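Local atomic coordinates of glycerol kinase, putative (Plasmodium falciparum, PDB entry 2W41), a protein that binds ADP and, as a member of the FGGY kinase family, probably phosphorylates glycerol with ATP to sn-glycerol 3-phosphate. Residues Leu63-Ile68 and His237-Leu242; Lys81-Thr86 and Leu242-Thr247. All coordinates share one frame; numbering follows the deposited sequence.

How the interactions relate
Both contacts lie in the N-terminal FGGY domain, interaction 2 within its mixed sheet and interaction 1 on it. Interaction 2 joins two neighbouring parallel strands of that sheet, whereas interaction 1 packs helix 53-74 against the loop leading into the second of them. The two run on directly: His237-Leu242 ends at Leu-242, where Leu242-Thr247 begins, and helix 53-74 is followed in the chain by strand 77-87. Their centres lie about 12 Å apart, on the same side of the chain's centre. Ile-80 touches Ile-68 and Tyr-241 of interaction 1 and precedes the strand segment of interaction 2. Both contacts are remote from the ADP pocket, whose residues begin at Gly-273.

Interaction 1 of 2, residues Leu63-Ile68 and His237-Leu242; sequences LMNEGI and HVPDYL
With CG beside the backbone N (chi1 -76°), Met-64 runs out extended and then turns at chi3 (76°), which lays its terminal methyl on the ring of Tyr-241. Met-64 CE sits over the middle of this ring, 3.8 Å from its centroid, in a CH-pi contact, and SD, one bond back from the methyl and farther above the ring, adds a Met-aromatic contact. Over the opposite face comes Ile-68, whose CD1 also reaches Asp-240 CB at 3.7 Å, while its CG2 lies near CE2 of the ring. The phenol is thus clasped between two residues one helical turn apart. Its hydroxyl donates to the backbone: Tyr-241 OH lies 2.7 Å from Met-64 O, tilted 29° from the carbonyl plane. Met-64 O also takes the helical bond from Ile-68 N, a weak one at 3.4 Å.

Farther from the ring, Asn-65 ND2 gives a hydrogen bond of 2.8 Å to His-237 O, lying in both the carbonyl plane and the amide plane of the asparagine. At the other end of that amide, Asn-65 OD1 comes within 3.5 Å of Val-238 CA, and Val-238 CG1 packs on Met-64 CB. Leu-11, Phe-24 and Ile-80 of the sheet also touch Tyr-241, placing this short 3-10 turn where helix 53-74 lies on the sheet. Chemically, the contact joins an aromatic ring clasped by apolar side chains to two backbone carbonyl bonds, Met-64 O held by the Tyr-241 hydroxyl and His-237 O by the Asn-65 amide; both bonds fix the loop's position along the helix.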
loop_
_atom_site.group_PDB
_atom_site.type_symbol
_atom_site.label_atom_id
_atom_site.label_comp_id
_atom_site.label_asym_id
_atom_site.label_seq_id
_atom_site.Cartn_x
_atom_site.Cartn_y
_atom_site.Cartn_z
ATOM N N LEU B 63 22.846 39.924 10.394
ATOM C CA LEU B 63 23.836 38.881 10.137
ATOM C C LEU B 63 25.196 39.455 9.658
ATOM O O LEU B 63 26.294 38.990 10.101
ATOM C CB LEU B 63 23.293 37.920 9.093
ATOM C CG LEU B 63 22.084 37.099 9.504
ATOM C CD1 LEU B 63 21.273 36.601 8.297
ATOM C CD2 LEU B 63 22.554 35.952 10.414
ATOM N N MET B 64 25.124 40.455 8.766
ATOM C CA MET B 64 26.305 41.078 8.203
ATOM C C MET B 64 27.102 41.729 9.317
ATOM O O MET B 64 28.344 41.613 9.374
ATOM C CB MET B 64 25.934 42.081 7.124
ATOM C CG MET B 64 25.532 41.456 5.799
ATOM S SD MET B 64 25.032 42.637 4.501
ATOM C CE MET B 64 26.610 43.293 3.967
ATOM N N ASN B 65 26.401 42.388 10.240
ATOM C CA ASN B 65 27.099 43.146 11.303
ATOM C C ASN B 65 27.672 42.266 12.406
ATOM O O ASN B 65 28.760 42.549 12.896
ATOM C CB ASN B 65 26.233 44.271 11.882
ATOM C CG ASN B 65 26.073 45.435 10.929
ATOM O OD1 ASN B 65 26.992 45.822 10.195
ATOM N ND2 ASN B 65 24.904 46.014 10.949
ATOM N N GLU B 66 26.951 41.204 12.787
ATOM C CA GLU B 66 27.450 40.252 13.777
ATOM C C GLU B 66 28.596 39.368 13.245
ATOM O O GLU B 66 29.529 39.082 13.989
ATOM C CB GLU B 66 26.306 39.430 14.392
ATOM C CG GLU B 66 26.117 38.003 13.849
ATOM C CD GLU B 66 26.949 36.955 14.580
ATOM O OE1 GLU B 66 27.302 37.235 15.739
ATOM O OE2 GLU B 66 27.231 35.858 14.005
ATOM N N GLY B 67 28.525 38.951 11.975
ATOM C CA GLY B 67 29.599 38.194 11.353
ATOM C C GLY B 67 30.937 38.916 11.340
ATOM O O GLY B 67 31.967 38.333 11.653
ATOM N N ILE B 68 30.923 40.188 10.972
ATOM C CA ILE B 68 32.144 40.950 10.894
ATOM C C ILE B 68 32.731 41.262 12.257
ATOM O O ILE B 68 33.953 41.238 12.399
ATOM C CB ILE B 68 32.030 42.225 10.030
ATOM C CG1 ILE B 68 33.427 42.631 9.553
ATOM C CG2 ILE B 68 31.281 43.363 10.763
ATOM C CD1 ILE B 68 33.412 43.853 8.667
ATOM N N HIS B 237 23.215 51.028 7.438
ATOM C CA HIS B 237 22.762 49.951 8.307
ATOM C C HIS B 237 23.887 48.947 8.539
ATOM O O HIS B 237 23.918 48.262 9.562
ATOM C CB HIS B 237 21.519 49.295 7.708
ATOM C CG HIS B 237 20.285 50.172 7.733
ATOM N ND1 HIS B 237 19.609 50.488 8.902
ATOM C CD2 HIS B 237 19.599 50.775 6.732
ATOM C CE1 HIS B 237 18.571 51.251 8.616
ATOM N NE2 HIS B 237 18.548 51.449 7.309
ATOM N N VAL B 238 24.810 48.875 7.578
ATOM C CA VAL B 238 25.992 48.025 7.654
ATOM C C VAL B 238 27.235 48.929 7.473
ATOM O O VAL B 238 27.866 48.927 6.410
ATOM C CB VAL B 238 25.947 46.830 6.617
ATOM C CG1 VAL B 238 24.905 45.796 6.997
ATOM C CG2 VAL B 238 25.727 47.322 5.173
ATOM N N PRO B 239 27.584 49.713 8.510
ATOM C CA PRO B 239 28.626 50.736 8.370
ATOM C C PRO B 239 30.015 50.196 7.995
ATOM O O PRO B 239 30.749 50.845 7.215
ATOM C CB PRO B 239 28.639 51.432 9.752
ATOM C CG PRO B 239 27.969 50.488 10.691
ATOM C CD PRO B 239 27.009 49.692 9.868
ATOM N N ASP B 240 30.354 49.010 8.506
ATOM C CA ASP B 240 31.655 48.396 8.232
ATOM C C ASP B 240 31.888 47.974 6.764
ATOM O O ASP B 240 33.056 47.788 6.319
ATOM C CB ASP B 240 31.871 47.229 9.172
ATOM C CG ASP B 240 32.226 47.681 10.591
ATOM O OD1 ASP B 240 32.128 48.904 10.878
ATOM O OD2 ASP B 240 32.608 46.812 11.421
ATOM N N TYR B 241 30.785 47.874 6.008
ATOM C CA TYR B 241 30.823 47.411 4.632
ATOM C C TYR B 241 30.852 48.518 3.594
ATOM O O TYR B 241 30.802 48.236 2.399
ATOM C CB TYR B 241 29.664 46.468 4.362
ATOM C CG TYR B 241 29.732 45.175 5.141
ATOM C CD1 TYR B 241 30.181 44.015 4.529
ATOM C CD2 TYR B 241 29.338 45.110 6.494
ATOM C CE1 TYR B 241 30.221 42.809 5.217
ATOM C CE2 TYR B 241 29.398 43.893 7.210
ATOM C CZ TYR B 241 29.840 42.743 6.546
ATOM O OH TYR B 241 29.920 41.526 7.187
ATOM N N LEU B 242 30.993 49.769 4.030
ATOM C CA LEU B 242 30.954 50.891 3.123
ATOM C C LEU B 242 32.043 50.754 2.053
ATOM O O LEU B 242 33.214 50.516 2.357
ATOM C CB LEU B 242 31.072 52.205 3.885
ATOM C CG LEU B 242 31.115 53.488 3.019
ATOM C CD1 LEU B 242 29.731 53.980 2.549
ATOM C CD2 LEU B 242 31.874 54.608 3.742
#

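Interaction 2 of 2, residues Lys81-Thr86 and Leu242-Thr247; sequences KCIGIT and LNIPIT
Ile-83 O accepts a hydrogen bond from Thr-247 N at 2.8 Å and is also approached by Ile-246 CA, whose CA-H contact spans 3.4 Å. On the other side of the same residue, Ile-83 N donates to Pro-245 O, also at 2.8 Å. The bond from Thr-247 is the straighter, with an angle of 167° at the hydrogen against 139° for the other. Such a pair, with one residue bonded to the neighbours on either side of its partner, is the pattern of a parallel bridge, here between Ile-83 and Ile-246. Pro-245 O receives a CA-H contact too, from Cys-82 CA at 3.4 Å.

Ile-83 and Ile-246 project from one face of the sheet. There Ile-83 CD1 meets Ile-244 CG2 at 3.8 Å, the two side chains crossing at about a right angle, while Ile-246 CG2 touches the tip of Ile-85, CD1, at 4.0 Å. Helix 171-179 covers this face, with Leu-175 and Ile-176 against Ile-85 and Leu-179 against Ile-246. Beside the bridge, chi1 of 52° holds Thr-247 OG1 between its own backbone N and carbonyl carbon, where it comes within 3.3 Å of Cys-82 CB; the hydroxyl is hydrogen-bonded to Ala-456 O of helix 447-459. At the start of the pairing, Pro-245 CG rests 3.4 Å from Lys-81 O, a carbonyl that the proline, lacking an N-H, cannot serve as backbone donor.

Strand 77-87 also bonds to strand 6-15 along its other edge, so it is an inner strand of the sheet. The chemistry implies a join opened by the two backbone bonds at Ile-83 and continued by Ile-85 with Gly-248, sheltered by branched aliphatic side chains on the isoleucine face and flanked by helix 447-459 beside Cys-82 and Thr-247.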
loop_
_atom_site.group_PDB
_atom_site.type_symbol
_atom_site.label_atom_id
_atom_site.label_comp_id
_atom_site.label_asym_id
_atom_site.label_seq_id
_atom_site.Cartn_x
_atom_site.Cartn_y
_atom_site.Cartn_z
ATOM N N LYS B 81 36.724 41.418 0.671
ATOM C CA LYS B 81 37.137 41.884 -0.633
ATOM C C LYS B 81 35.984 42.114 -1.607
ATOM O O LYS B 81 36.035 43.064 -2.416
ATOM C CB LYS B 81 38.141 40.900 -1.248
ATOM C CG LYS B 81 39.602 41.061 -0.748
ATOM C CD LYS B 81 40.550 40.232 -1.674
ATOM C CE LYS B 81 42.049 40.547 -1.406
ATOM N NZ LYS B 81 43.016 39.475 -1.884
ATOM N N CYS B 82 34.945 41.270 -1.534
ATOM C CA CYS B 82 33.788 41.390 -2.430
ATOM C C CYS B 82 32.576 40.674 -1.863
ATOM O O CYS B 82 32.725 39.926 -0.880
ATOM C CB CYS B 82 34.148 40.866 -3.827
ATOM S SG CYS B 82 34.784 39.234 -3.769
ATOM N N ILE B 83 31.396 40.916 -2.468
ATOM C CA ILE B 83 30.101 40.286 -2.077
ATOM C C ILE B 83 29.371 39.580 -3.218
ATOM O O ILE B 83 29.195 40.142 -4.275
ATOM C CB ILE B 83 29.138 41.319 -1.436
ATOM C CG1 ILE B 83 29.806 41.985 -0.211
ATOM C CG2 ILE B 83 27.760 40.710 -1.143
ATOM C CD1 ILE B 83 29.174 43.285 0.220
ATOM N N GLY B 84 28.968 38.330 -2.998
ATOM C CA GLY B 84 28.185 37.534 -3.966
ATOM C C GLY B 84 26.786 37.355 -3.407
ATOM O O GLY B 84 26.625 37.059 -2.215
ATOM N N ILE B 85 25.774 37.579 -4.248
ATOM C CA ILE B 85 24.368 37.357 -3.880
ATOM C C ILE B 85 23.694 36.184 -4.646
ATOM O O ILE B 85 23.764 36.095 -5.881
ATOM C CB ILE B 85 23.532 38.668 -3.987
ATOM C CG1 ILE B 85 23.923 39.610 -2.847
ATOM C CG2 ILE B 85 22.028 38.351 -3.918
ATOM C CD1 ILE B 85 23.754 41.012 -3.126
ATOM N N THR B 86 23.094 35.277 -3.883
ATOM C CA THR B 86 22.193 34.290 -4.427
ATOM C C THR B 86 20.897 34.318 -3.590
ATOM O O THR B 86 20.837 34.942 -2.526
ATOM C CB THR B 86 22.860 32.899 -4.522
ATOM O OG1 THR B 86 22.060 32.018 -5.333
ATOM C CG2 THR B 86 23.136 32.277 -3.141
ATOM N N LEU B 242 30.993 49.769 4.030
ATOM C CA LEU B 242 30.954 50.891 3.123
ATOM C C LEU B 242 32.043 50.754 2.053
ATOM O O LEU B 242 33.214 50.516 2.357
ATOM C CB LEU B 242 31.072 52.205 3.885
ATOM C CG LEU B 242 31.115 53.488 3.019
ATOM C CD1 LEU B 242 29.731 53.980 2.549
ATOM C CD2 LEU B 242 31.874 54.608 3.742
ATOM N N ASN B 243 31.617 50.867 0.800
ATOM C CA ASN B 243 32.489 50.855 -0.364
ATOM C C ASN B 243 33.039 49.491 -0.787
ATOM O O ASN B 243 33.902 49.403 -1.684
ATOM C CB ASN B 243 33.605 51.898 -0.239
ATOM C CG ASN B 243 33.085 53.320 -0.360
ATOM O OD1 ASN B 243 32.098 53.588 -1.056
ATOM N ND2 ASN B 243 33.736 54.236 0.327
ATOM N N ILE B 244 32.516 48.434 -0.162
ATOM C CA ILE B 244 32.785 47.071 -0.622
ATOM C C ILE B 244 31.912 46.758 -1.842
ATOM O O ILE B 244 30.708 47.150 -1.908
ATOM C CB ILE B 244 32.619 46.056 0.519
ATOM C CG1 ILE B 244 33.723 46.261 1.579
ATOM C CG2 ILE B 244 32.710 44.665 -0.010
ATOM C CD1 ILE B 244 33.407 45.657 2.919
ATOM N N PRO B 245 32.550 46.169 -2.872
ATOM C CA PRO B 245 31.884 45.788 -4.140
ATOM C C PRO B 245 31.000 44.501 -4.127
ATOM O O PRO B 245 31.368 43.484 -3.525
ATOM C CB PRO B 245 33.065 45.691 -5.128
ATOM C CG PRO B 245 34.225 45.290 -4.281
ATOM C CD PRO B 245 34.009 45.942 -2.925
ATOM N N ILE B 246 29.815 44.601 -4.752
ATOM C CA ILE B 246 28.919 43.467 -5.000
ATOM C C ILE B 246 29.299 43.013 -6.395
ATOM O O ILE B 246 29.261 43.815 -7.315
ATOM C CB ILE B 246 27.438 43.861 -4.933
ATOM C CG1 ILE B 246 27.081 44.316 -3.528
ATOM C CG2 ILE B 246 26.554 42.695 -5.363
ATOM C CD1 ILE B 246 25.617 44.757 -3.389
ATOM N N THR B 247 29.697 41.754 -6.571
ATOM C CA THR B 247 30.387 41.356 -7.831
ATOM C C THR B 247 29.924 39.997 -8.416
ATOM O O THR B 247 30.389 39.556 -9.481
ATOM C CB THR B 247 31.955 41.351 -7.671
ATOM O OG1 THR B 247 32.317 40.560 -6.527
ATOM C CG2 THR B 247 32.518 42.798 -7.528
#